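Local coordinates for BluB-like flavoprotein (Clostridium difficile 630, PDB 3EO8), which binds flavin mononucleotide and, as a BluB-like member of the nitroreductase family, probably acts as an FMN-dependent oxidoreductase, at the interface of chains A and B. Coordinates in Å, arbitrary orientation; residue numbers count along the deposited sequence, not the author numbering. Chains: chain A/B, BluB-like flavoprotein.

Contact 1: the interface of chains A and B. Residues chain A 133-136, 139-140, 142, 164, 191; chain B 133-136, 139-140.
Around the two-fold axis of this nitroreductase-family pair, the N-terminal ends of the two copies of helix 137-155 meet, and close packing on one flank gives way to a flank bridged by ordered waters. On the packed side the selenomethionines A:Met139 and B:Met139 touch through their CB atoms, 4.0 Å apart. Each side chain has CG anti to its own carbonyl carbon and then bends at chi2 (-55° in A:Met139), which lays it against the opposite segment 134-136: SE of A:Met139 rests 3.6 Å from CA of B:Arg135. B:Gln140 runs alongside A:Leu142 and meets A:Thr164 tip to tip. NE2 of B:Gln140 gives one N-H to B:Arg135 O of its own chain at 2.8 Å, in the carbonyl plane, and the other to A:Gly191 O at 3.2 Å, from above that carbonyl plane; the two bonds fix the amide's rotation. On the watered side A:Asn136 and B:Asn136 slide past each other in opposite directions, amide planes 69° apart. Both ND2 atoms bind water 1, which also meets the A:Phe133 and B:Phe133 carbonyls. A:Asn136 ND2 further reaches water 2, which binds B:Ile134 O, and water 3 does the same between B:Asn136 ND2 and A:Ile134 O. B:Asn136 OD1 turns back to take the B:Met139 N-H at 3.0 Å.

Contact 2: the interface of chains A and B. Residues chain A 5, 8-9, 11, 208; chain B 32-33, 36-38, 148, 152.
In this nitroreductase-family dimer the N-terminal helix 4-10 of chain A, with the FMN-binding A:Arg11 just beyond it, lies against helices 24-35 and 137-155 of chain B. The first shell is led by the guanidinium of A:Arg11, whose NH2 donates to B:Ala36 O at 3.0 Å. The acceptor lies in the guanidinium plane, at its edge, although the donor stands somewhat above the carbonyl plane; NE adds a weak bond to the same oxygen. B:Pro38 crosses the arginine chain at about a right angle and puts its CB over one guanidinium face, toward the rim, 3.7 Å from CZ of A:Arg11. Next along, A:Phe9 directs the CE1 corner of its ring at the B:Ala36 methyl, 3.7 Å away. A:Ile8, with CG1 anti to its carbonyl carbon, reaches tip to tip toward B:Asn148, CD1 lying 3.8 Å from the amide CG. At the far end of helix 4-10, still in the first shell, A:Gln5 bends at chi2 (-49°) and its NE2 donates to B:Ser152 OG at 3.0 Å, nearly straight (166° at H) and within the amide plane.

The second shell sets these partners. B:Ser152 OG donates to B:Asn148 O one helical turn earlier, while B:Asn148 ND2 donates to B:Ala33 O at 3.0 Å, tying helix 137-155 to helix 24-35. Water 5 joins B:Asn148 ND2, A:Arg11 NE, A:Ile8 O and B:Ala36 O. Water 4 links A:Lys208 NZ to B:Ala37 O.

Contact 3: the interface of chains A and B. Residues chain A 35-37, 42, 44, 46; chain B 9, 11, 207-209, 214.
NE2 of A:Gln44 is gripped by two nearly straight hydrogen bonds where this nitroreductase-family protein receives its partner's C-terminal segment: it donates to A:Asn42 O at 3.0 Å (170° at H) and meets water 7, which continues to B:Ser207 O. The other end of the amide is fixed as well, since OE1 of A:Gln44 takes the backbone N-H of B:Lys209, N to OE1 2.9 Å (176° at H), in the carbonyl plane and on a lone pair; the amide therefore has little freedom to flip. CA of B:Lys208 and CG of B:Lys209 pack beside this oxygen. B:Lys209, extended beyond CG, meets A:Gln44 tip to tip, and its NZ donates to A:Gln44 O at 2.9 Å from above the carbonyl plane. The lysine thus grips this residue by backbone and by side chain.

A:Asn42, its CG anti to the backbone N (chi1 -157°), donates from ND2 to B:Ser207 O at 3.1 Å and crosses B:Lys208 obliquely. B:Lys208 bends at chi2 and chi4, bringing its NZ within 2.9 Å of water 6, which the A:Gly35 and A:Ala37 carbonyls also hold. NZ also lies at the guanidinium edge of B:Arg11, a closeness of likely positive groups that might lower the lysine's pKa. On the apolar flank, B:Ile214 lies alongside A:Trp46. CD1 of B:Ile214 is 3.8 Å from NE1 of A:Trp46 and equally near A:Gly35 CA, while A:Gln44 CA sits 3.5 Å above one face of the A:Trp46 indole, toward its rim.

Contact 1: the interface of chains A and B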
loop_
_atom_site.group_PDB
_atom_site.type_symbol
_atom_site.label_atom_id
_atom_site.label_comp_id
_atom_site.label_asym_id
_atom_site.label_seq_id
_atom_site.Cartn_x
_atom_site.Cartn_y
_atom_site.Cartn_z
ATOM N N PHE A 133 2.533 8.635 -10.272
ATOM C CA PHE A 133 1.376 8.180 -9.537
ATOM C C PHE A 133 0.864 6.792 -9.925
ATOM O O PHE A 133 0.060 6.220 -9.178
ATOM C CB PHE A 133 0.253 9.201 -9.629
ATOM C CG PHE A 133 0.535 10.471 -8.888
ATOM C CD1 PHE A 133 0.287 10.560 -7.537
ATOM C CD2 PHE A 133 1.008 11.601 -9.560
ATOM C CE1 PHE A 133 0.536 11.716 -6.844
ATOM C CE2 PHE A 133 1.260 12.778 -8.864
ATOM C CZ PHE A 133 1.021 12.820 -7.495
ATOM N N ILE A 134 1.341 6.224 -11.039
ATOM C CA ILE A 134 0.964 4.841 -11.389
ATOM C C ILE A 134 1.446 3.840 -10.314
ATOM O O ILE A 134 0.946 2.730 -10.239
ATOM C CB ILE A 134 1.415 4.411 -12.818
ATOM C CG1 ILE A 134 2.930 4.238 -12.929
ATOM C CG2 ILE A 134 0.898 5.360 -13.864
ATOM C CD1 ILE A 134 3.334 3.542 -14.265
ATOM N N ARG A 135 2.446 4.233 -9.526
ATOM C CA ARG A 135 2.899 3.431 -8.396
ATOM C C ARG A 135 2.617 4.153 -7.084
ATOM O O ARG A 135 3.163 3.785 -6.054
ATOM C CB ARG A 135 4.385 3.085 -8.542
ATOM C CG ARG A 135 5.310 4.245 -8.581
ATOM C CD ARG A 135 5.582 4.747 -9.989
ATOM N NE ARG A 135 6.280 3.748 -10.780
ATOM C CZ ARG A 135 6.618 3.886 -12.056
ATOM N NH1 ARG A 135 6.372 5.016 -12.716
ATOM N NH2 ARG A 135 7.273 2.910 -12.684
ATOM N N ASN A 136 1.671 5.094 -7.128
ATOM C CA ASN A 136 1.200 5.854 -5.956
ATOM C C ASN A 136 1.857 5.513 -4.598
ATOM O O ASN A 136 1.330 4.713 -3.818
ATOM C CB ASN A 136 -0.327 5.732 -5.841
ATOM C CG ASN A 136 -0.945 6.923 -5.198
ATOM O OD1 ASN A 136 -0.494 7.368 -4.137
ATOM N ND2 ASN A 136 -1.941 7.499 -5.854
HETATM N N MSE A 139 -0.306 5.559 -1.475
HETATM C CA MSE A 139 -1.155 4.427 -1.283
HETATM C C MSE A 139 -0.375 3.194 -0.928
HETATM O O MSE A 139 -0.888 2.330 -0.192
HETATM C CB MSE A 139 -2.081 4.224 -2.465
HETATM C CG MSE A 139 -3.013 5.401 -2.632
HETATM SE SE MSE A 139 -4.078 5.863 -1.034
HETATM C CE MSE A 139 -3.516 7.696 -0.898
ATOM N N GLN A 140 0.883 3.120 -1.376
ATOM C CA GLN A 140 1.750 2.106 -0.828
ATOM C C GLN A 140 1.877 2.299 0.681
ATOM O O GLN A 140 1.852 1.338 1.453
ATOM C CB GLN A 140 3.131 2.157 -1.466
ATOM C CG GLN A 140 3.210 1.797 -2.927
ATOM C CD GLN A 140 4.641 1.638 -3.393
ATOM O OE1 GLN A 140 5.437 1.034 -2.720
ATOM N NE2 GLN A 140 4.963 2.188 -4.553
ATOM N N LEU A 142 -0.289 3.837 2.723
ATOM C CA LEU A 142 -1.562 3.449 3.359
ATOM C C LEU A 142 -1.682 1.931 3.532
ATOM O O LEU A 142 -2.077 1.422 4.608
ATOM C CB LEU A 142 -2.748 3.975 2.547
ATOM C CG LEU A 142 -4.113 3.760 3.204
ATOM C CD1 LEU A 142 -4.183 4.549 4.539
ATOM C CD2 LEU A 142 -5.252 4.176 2.289
ATOM N N THR A 164 -12.027 -2.002 -0.647
ATOM C CA THR A 164 -12.023 -0.780 -1.455
ATOM C C THR A 164 -13.149 -0.804 -2.477
ATOM O O THR A 164 -13.330 0.167 -3.226
ATOM C CB THR A 164 -10.661 -0.524 -2.139
ATOM O OG1 THR A 164 -10.276 -1.647 -2.931
ATOM C CG2 THR A 164 -9.586 -0.181 -1.092
ATOM N N GLY A 191 -10.157 6.023 2.001
ATOM C CA GLY A 191 -9.231 5.170 1.259
ATOM C C GLY A 191 -9.679 3.714 1.180
ATOM O O GLY A 191 -9.580 3.066 0.136
ATOM N N PHE B 133 -8.898 5.801 -8.566
ATOM C CA PHE B 133 -7.425 5.682 -8.449
ATOM C C PHE B 133 -6.765 6.661 -7.492
ATOM O O PHE B 133 -5.609 6.461 -7.159
ATOM C CB PHE B 133 -6.766 5.799 -9.817
ATOM C CG PHE B 133 -7.086 4.658 -10.737
ATOM C CD1 PHE B 133 -6.359 3.476 -10.666
ATOM C CD2 PHE B 133 -8.109 4.751 -11.651
ATOM C CE1 PHE B 133 -6.644 2.398 -11.510
ATOM C CE2 PHE B 133 -8.409 3.663 -12.504
ATOM C CZ PHE B 133 -7.662 2.486 -12.409
ATOM N N ILE B 134 -7.490 7.657 -6.974
ATOM C CA ILE B 134 -6.876 8.564 -5.990
ATOM C C ILE B 134 -6.523 7.783 -4.703
ATOM O O ILE B 134 -5.678 8.223 -3.906
ATOM C CB ILE B 134 -7.727 9.854 -5.712
ATOM C CG1 ILE B 134 -9.040 9.527 -4.980
ATOM C CG2 ILE B 134 -7.978 10.665 -7.052
ATOM C CD1 ILE B 134 -9.648 10.767 -4.335
ATOM N N ARG B 135 -7.130 6.601 -4.527
ATOM C CA ARG B 135 -6.878 5.746 -3.347
ATOM C C ARG B 135 -6.320 4.396 -3.849
ATOM O O ARG B 135 -6.294 3.413 -3.113
ATOM C CB ARG B 135 -8.113 5.536 -2.495
ATOM C CG ARG B 135 -9.315 4.929 -3.192
ATOM C CD ARG B 135 -10.270 5.905 -3.802
ATOM N NE ARG B 135 -10.930 6.728 -2.806
ATOM C CZ ARG B 135 -11.823 7.667 -3.081
ATOM N NH1 ARG B 135 -12.161 7.940 -4.342
ATOM N NH2 ARG B 135 -12.368 8.349 -2.098
ATOM N N ASN B 136 -5.811 4.424 -5.080
ATOM C CA ASN B 136 -5.150 3.300 -5.768
ATOM C C ASN B 136 -5.071 1.996 -4.985
ATOM O O ASN B 136 -4.051 1.713 -4.326
ATOM C CB ASN B 136 -3.745 3.728 -6.230
ATOM C CG ASN B 136 -3.248 2.904 -7.394
ATOM O OD1 ASN B 136 -3.349 1.652 -7.390
ATOM N ND2 ASN B 136 -2.783 3.593 -8.440
HETATM N N MSE B 139 -1.968 -0.155 -5.364
HETATM C CA MSE B 139 -0.776 0.216 -4.609
HETATM C C MSE B 139 -0.957 -0.003 -3.124
HETATM O O MSE B 139 0.007 -0.241 -2.441
HETATM C CB MSE B 139 -0.341 1.631 -4.923
HETATM C CG MSE B 139 0.096 1.808 -6.364
HETATM SE SE MSE B 139 1.432 0.447 -6.953
HETATM C CE MSE B 139 0.490 -0.568 -8.288
ATOM N N GLN B 140 -2.190 0.047 -2.616
ATOM C CA GLN B 140 -2.433 -0.470 -1.252
ATOM C C GLN B 140 -2.003 -1.904 -1.142
ATOM O O GLN B 140 -1.328 -2.304 -0.149
ATOM C CB GLN B 140 -3.918 -0.330 -0.879
ATOM C CG GLN B 140 -4.401 1.102 -0.744
ATOM C CD GLN B 140 -5.791 1.194 -0.132
ATOM O OE1 GLN B 140 -6.062 0.557 0.855
ATOM N NE2 GLN B 140 -6.670 2.011 -0.726
HETATM O O HOH W 1 -2.915 6.576 -8.461
HETATM O O HOH W 2 -3.499 9.772 -4.682
HETATM O O HOH W 3 -1.694 2.235 -10.838
#

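Contact 2: the interface of chains A and B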
loop_
_atom_site.group_PDB
_atom_site.type_symbol
_atom_site.label_atom_id
_atom_site.label_comp_id
_atom_site.label_asym_id
_atom_site.label_seq_id
_atom_site.Cartn_x
_atom_site.Cartn_y
_atom_site.Cartn_z
ATOM N N GLN A 5 5.402 -14.658 11.569
ATOM C CA GLN A 5 5.055 -15.530 10.449
ATOM C C GLN A 5 3.745 -16.216 10.738
ATOM O O GLN A 5 2.935 -16.425 9.849
ATOM C CB GLN A 5 6.132 -16.590 10.175
ATOM C CG GLN A 5 7.476 -16.053 9.730
ATOM C CD GLN A 5 7.359 -15.031 8.583
ATOM O OE1 GLN A 5 6.837 -15.330 7.516
ATOM N NE2 GLN A 5 7.830 -13.832 8.819
ATOM N N ILE A 8 1.202 -13.747 9.804
ATOM C CA ILE A 8 1.188 -13.521 8.359
ATOM C C ILE A 8 0.473 -14.663 7.626
ATOM O O ILE A 8 -0.282 -14.402 6.689
ATOM C CB ILE A 8 2.612 -13.286 7.808
ATOM C CG1 ILE A 8 3.014 -11.832 8.104
ATOM C CG2 ILE A 8 2.701 -13.607 6.273
ATOM C CD1 ILE A 8 4.418 -11.462 7.639
ATOM N N PHE A 9 0.667 -15.895 8.090
ATOM C CA PHE A 9 0.108 -17.048 7.363
ATOM C C PHE A 9 -1.270 -17.450 7.876
ATOM O O PHE A 9 -1.968 -18.237 7.249
ATOM C CB PHE A 9 1.118 -18.192 7.296
ATOM C CG PHE A 9 2.234 -17.909 6.322
ATOM C CD1 PHE A 9 2.001 -17.970 4.950
ATOM C CD2 PHE A 9 3.465 -17.457 6.765
ATOM C CE1 PHE A 9 3.006 -17.634 4.051
ATOM C CE2 PHE A 9 4.459 -17.120 5.870
ATOM C CZ PHE A 9 4.226 -17.197 4.520
ATOM N N ARG A 11 -3.425 -14.902 8.279
ATOM C CA ARG A 11 -4.235 -13.856 7.700
ATOM C C ARG A 11 -5.036 -14.339 6.505
ATOM O O ARG A 11 -4.490 -14.875 5.516
ATOM C CB ARG A 11 -3.388 -12.645 7.269
ATOM C CG ARG A 11 -4.183 -11.415 6.897
ATOM C CD ARG A 11 -3.570 -10.643 5.751
ATOM N NE ARG A 11 -3.363 -11.485 4.595
ATOM C CZ ARG A 11 -4.333 -11.909 3.798
ATOM N NH1 ARG A 11 -5.587 -11.527 3.997
ATOM N NH2 ARG A 11 -4.030 -12.682 2.777
ATOM N N LYS A 208 -2.957 -19.199 -4.468
ATOM C CA LYS A 208 -1.981 -18.168 -4.669
ATOM C C LYS A 208 -0.926 -18.598 -5.680
ATOM O O LYS A 208 -0.693 -19.789 -5.908
ATOM C CB LYS A 208 -1.334 -17.833 -3.325
ATOM C CG LYS A 208 -2.307 -17.304 -2.234
ATOM C CD LYS A 208 -3.176 -16.165 -2.714
ATOM C CE LYS A 208 -4.247 -15.776 -1.668
ATOM N NZ LYS A 208 -3.676 -15.236 -0.396
ATOM N N LYS B 32 8.125 -15.068 0.459
ATOM C CA LYS B 32 6.945 -15.881 0.792
ATOM C C LYS B 32 5.944 -15.092 1.671
ATOM O O LYS B 32 4.733 -15.180 1.480
ATOM C CB LYS B 32 7.347 -17.165 1.500
ATOM C CG LYS B 32 8.127 -18.167 0.642
ATOM C CD LYS B 32 8.597 -19.353 1.495
ATOM C CE LYS B 32 9.323 -20.410 0.650
ATOM N NZ LYS B 32 9.703 -21.599 1.475
ATOM N N ALA B 33 6.463 -14.316 2.626
ATOM C CA ALA B 33 5.624 -13.495 3.491
ATOM C C ALA B 33 4.919 -12.432 2.650
ATOM O O ALA B 33 3.703 -12.234 2.777
ATOM C CB ALA B 33 6.447 -12.862 4.606
ATOM N N ALA B 36 1.947 -13.699 0.590
ATOM C CA ALA B 36 0.774 -14.032 1.380
ATOM C C ALA B 36 -0.058 -12.786 1.749
ATOM O O ALA B 36 -1.065 -12.896 2.417
ATOM C CB ALA B 36 1.227 -14.722 2.629
ATOM N N ALA B 37 0.377 -11.603 1.321
ATOM C CA ALA B 37 -0.329 -10.361 1.569
ATOM C C ALA B 37 -1.683 -10.353 0.868
ATOM O O ALA B 37 -1.855 -11.022 -0.150
ATOM C CB ALA B 37 0.522 -9.190 1.094
ATOM N N PRO B 38 -2.644 -9.577 1.402
ATOM C CA PRO B 38 -3.919 -9.500 0.744
ATOM C C PRO B 38 -3.724 -8.628 -0.499
ATOM O O PRO B 38 -2.755 -7.858 -0.554
ATOM C CB PRO B 38 -4.800 -8.803 1.790
ATOM C CG PRO B 38 -3.859 -7.940 2.540
ATOM C CD PRO B 38 -2.586 -8.710 2.606
ATOM N N ASN B 148 4.833 -6.806 4.623
ATOM C CA ASN B 148 5.067 -8.182 5.071
ATOM C C ASN B 148 6.555 -8.546 4.914
ATOM O O ASN B 148 7.166 -9.159 5.803
ATOM C CB ASN B 148 4.198 -9.190 4.297
ATOM C CG ASN B 148 2.794 -9.344 4.867
ATOM O OD1 ASN B 148 2.379 -8.581 5.747
ATOM N ND2 ASN B 148 2.057 -10.361 4.380
ATOM N N SER B 152 9.241 -9.165 7.980
ATOM C CA SER B 152 9.909 -10.457 8.013
ATOM C C SER B 152 11.432 -10.280 8.021
ATOM O O SER B 152 12.131 -11.080 8.618
ATOM C CB SER B 152 9.482 -11.321 6.838
ATOM O OG SER B 152 8.090 -11.558 6.854
HETATM O O HOH W 4 -1.684 -13.412 -1.235
HETATM O O HOH W 5 -0.429 -12.125 5.036
#

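Contact 3: the interface of chains A and B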
loop_
_atom_site.group_PDB
_atom_site.type_symbol
_atom_site.label_atom_id
_atom_site.label_comp_id
_atom_site.label_asym_id
_atom_site.label_seq_id
_atom_site.Cartn_x
_atom_site.Cartn_y
_atom_site.Cartn_z
ATOM N N GLY A 35 -0.059 3.014 12.860
ATOM C CA GLY A 35 0.642 4.310 12.895
ATOM C C GLY A 35 2.156 4.223 12.909
ATOM O O GLY A 35 2.844 5.216 12.672
ATOM N N ALA A 36 2.668 3.033 13.210
ATOM C CA ALA A 36 4.099 2.768 13.161
ATOM C C ALA A 36 4.600 2.364 11.769
ATOM O O ALA A 36 5.798 2.172 11.595
ATOM C CB ALA A 36 4.456 1.688 14.173
ATOM N N ALA A 37 3.698 2.218 10.791
ATOM C CA ALA A 37 4.064 1.832 9.432
ATOM C C ALA A 37 4.938 2.890 8.796
ATOM O O ALA A 37 4.802 4.077 9.115
ATOM C CB ALA A 37 2.806 1.639 8.581
ATOM N N ASN A 42 7.543 10.405 5.924
ATOM C CA ASN A 42 6.822 10.369 7.212
ATOM C C ASN A 42 5.478 11.088 7.171
ATOM O O ASN A 42 5.048 11.625 8.180
ATOM C CB ASN A 42 7.685 10.941 8.348
ATOM C CG ASN A 42 7.263 10.447 9.722
ATOM O OD1 ASN A 42 6.796 9.307 9.896
ATOM N ND2 ASN A 42 7.413 11.312 10.717
ATOM N N GLN A 44 2.517 9.877 7.078
ATOM C CA GLN A 44 1.508 9.242 7.908
ATOM C C GLN A 44 0.110 9.653 7.465
ATOM O O GLN A 44 -0.687 10.149 8.258
ATOM C CB GLN A 44 1.708 9.573 9.371
ATOM C CG GLN A 44 3.073 9.187 9.921
ATOM C CD GLN A 44 3.419 9.963 11.175
ATOM O OE1 GLN A 44 3.062 9.563 12.275
ATOM N NE2 GLN A 44 4.121 11.076 11.012
ATOM N N TRP A 46 -2.962 8.853 7.144
ATOM C CA TRP A 46 -4.025 7.941 7.541
ATOM C C TRP A 46 -4.783 8.470 8.745
ATOM O O TRP A 46 -4.191 9.141 9.592
ATOM C CB TRP A 46 -3.440 6.572 7.870
ATOM C CG TRP A 46 -2.165 6.580 8.709
ATOM C CD1 TRP A 46 -2.033 6.888 10.028
ATOM C CD2 TRP A 46 -0.880 6.136 8.279
ATOM N NE1 TRP A 46 -0.727 6.703 10.430
ATOM C CE2 TRP A 46 -0.003 6.243 9.370
ATOM C CE3 TRP A 46 -0.374 5.696 7.050
ATOM C CZ2 TRP A 46 1.362 5.899 9.276
ATOM C CZ3 TRP A 46 0.961 5.376 6.953
ATOM C CH2 TRP A 46 1.816 5.460 8.070
ATOM N N PHE B 9 7.294 -2.307 16.053
ATOM C CA PHE B 9 7.837 -1.132 16.722
ATOM C C PHE B 9 9.329 -1.064 16.632
ATOM O O PHE B 9 9.896 0.020 16.810
ATOM C CB PHE B 9 7.316 -1.041 18.150
ATOM C CG PHE B 9 5.863 -0.758 18.198
ATOM C CD1 PHE B 9 5.390 0.492 17.817
ATOM C CD2 PHE B 9 4.951 -1.742 18.551
ATOM C CE1 PHE B 9 4.028 0.775 17.833
ATOM C CE2 PHE B 9 3.582 -1.479 18.547
ATOM C CZ PHE B 9 3.125 -0.207 18.162
ATOM N N ARG B 11 10.702 -1.653 13.751
ATOM C CA ARG B 11 10.923 -1.288 12.353
ATOM C C ARG B 11 11.311 0.145 12.215
ATOM O O ARG B 11 10.643 1.010 12.749
ATOM C CB ARG B 11 9.670 -1.558 11.519
ATOM C CG ARG B 11 9.852 -1.378 9.992
ATOM C CD ARG B 11 8.661 -0.779 9.262
ATOM N NE ARG B 11 8.230 0.479 9.862
ATOM C CZ ARG B 11 8.873 1.641 9.715
ATOM N NH1 ARG B 11 10.004 1.718 8.993
ATOM N NH2 ARG B 11 8.424 2.729 10.339
ATOM N N SER B 207 9.795 11.591 14.776
ATOM C CA SER B 207 8.707 11.292 15.688
ATOM C C SER B 207 7.444 11.039 14.905
ATOM O O SER B 207 7.280 11.521 13.773
ATOM C CB SER B 207 8.468 12.416 16.691
ATOM O OG SER B 207 7.937 13.550 16.036
ATOM N N LYS B 208 6.564 10.246 15.507
ATOM C CA LYS B 208 5.286 9.925 14.882
ATOM C C LYS B 208 4.156 10.599 15.632
ATOM O O LYS B 208 4.323 11.037 16.761
ATOM C CB LYS B 208 5.051 8.415 14.867
ATOM C CG LYS B 208 6.238 7.620 14.354
ATOM C CD LYS B 208 6.649 8.022 12.974
ATOM C CE LYS B 208 7.891 7.268 12.479
ATOM N NZ LYS B 208 7.637 5.830 12.257
ATOM N N LYS B 209 3.018 10.659 14.963
ATOM C CA LYS B 209 1.795 11.216 15.513
ATOM C C LYS B 209 1.334 10.358 16.677
ATOM O O LYS B 209 1.462 9.121 16.624
ATOM C CB LYS B 209 0.704 11.291 14.448
ATOM C CG LYS B 209 1.007 12.219 13.265
ATOM C CD LYS B 209 0.034 11.984 12.130
ATOM C CE LYS B 209 0.330 12.840 10.887
ATOM N NZ LYS B 209 -0.672 12.667 9.779
ATOM N N ILE B 214 -4.546 10.064 15.147
ATOM C CA ILE B 214 -4.824 9.376 13.891
ATOM C C ILE B 214 -6.086 8.523 13.956
ATOM O O ILE B 214 -6.274 7.645 13.113
ATOM C CB ILE B 214 -3.609 8.504 13.437
ATOM C CG1 ILE B 214 -3.299 7.364 14.443
ATOM C CG2 ILE B 214 -2.388 9.376 13.241
ATOM C CD1 ILE B 214 -2.419 6.272 13.837
HETATM O O HOH W 6 4.991 5.698 11.177
HETATM O O HOH W 7 4.967 13.057 13.063
#

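The three contacts are patches of one two-fold symmetric interface, their C-alpha centres about 20 Å apart for contacts 1 and 2, 18 Å for contacts 1 and 3, and 21 Å for contacts 2 and 3. Helix 137-155 runs from contact 1, where its start lies, to contact 2. Contacts 2 and 3 share residues 9, 11, 36, 37 and 208 with the chains exchanged, so each shows a different part of equivalent surroundings. Because FMN-binding residues occur in all three, flavin binding and pairing of the subunits are probably coupled, as in nitroreductase-family dimers, whose flavin sites lie at the subunit interface.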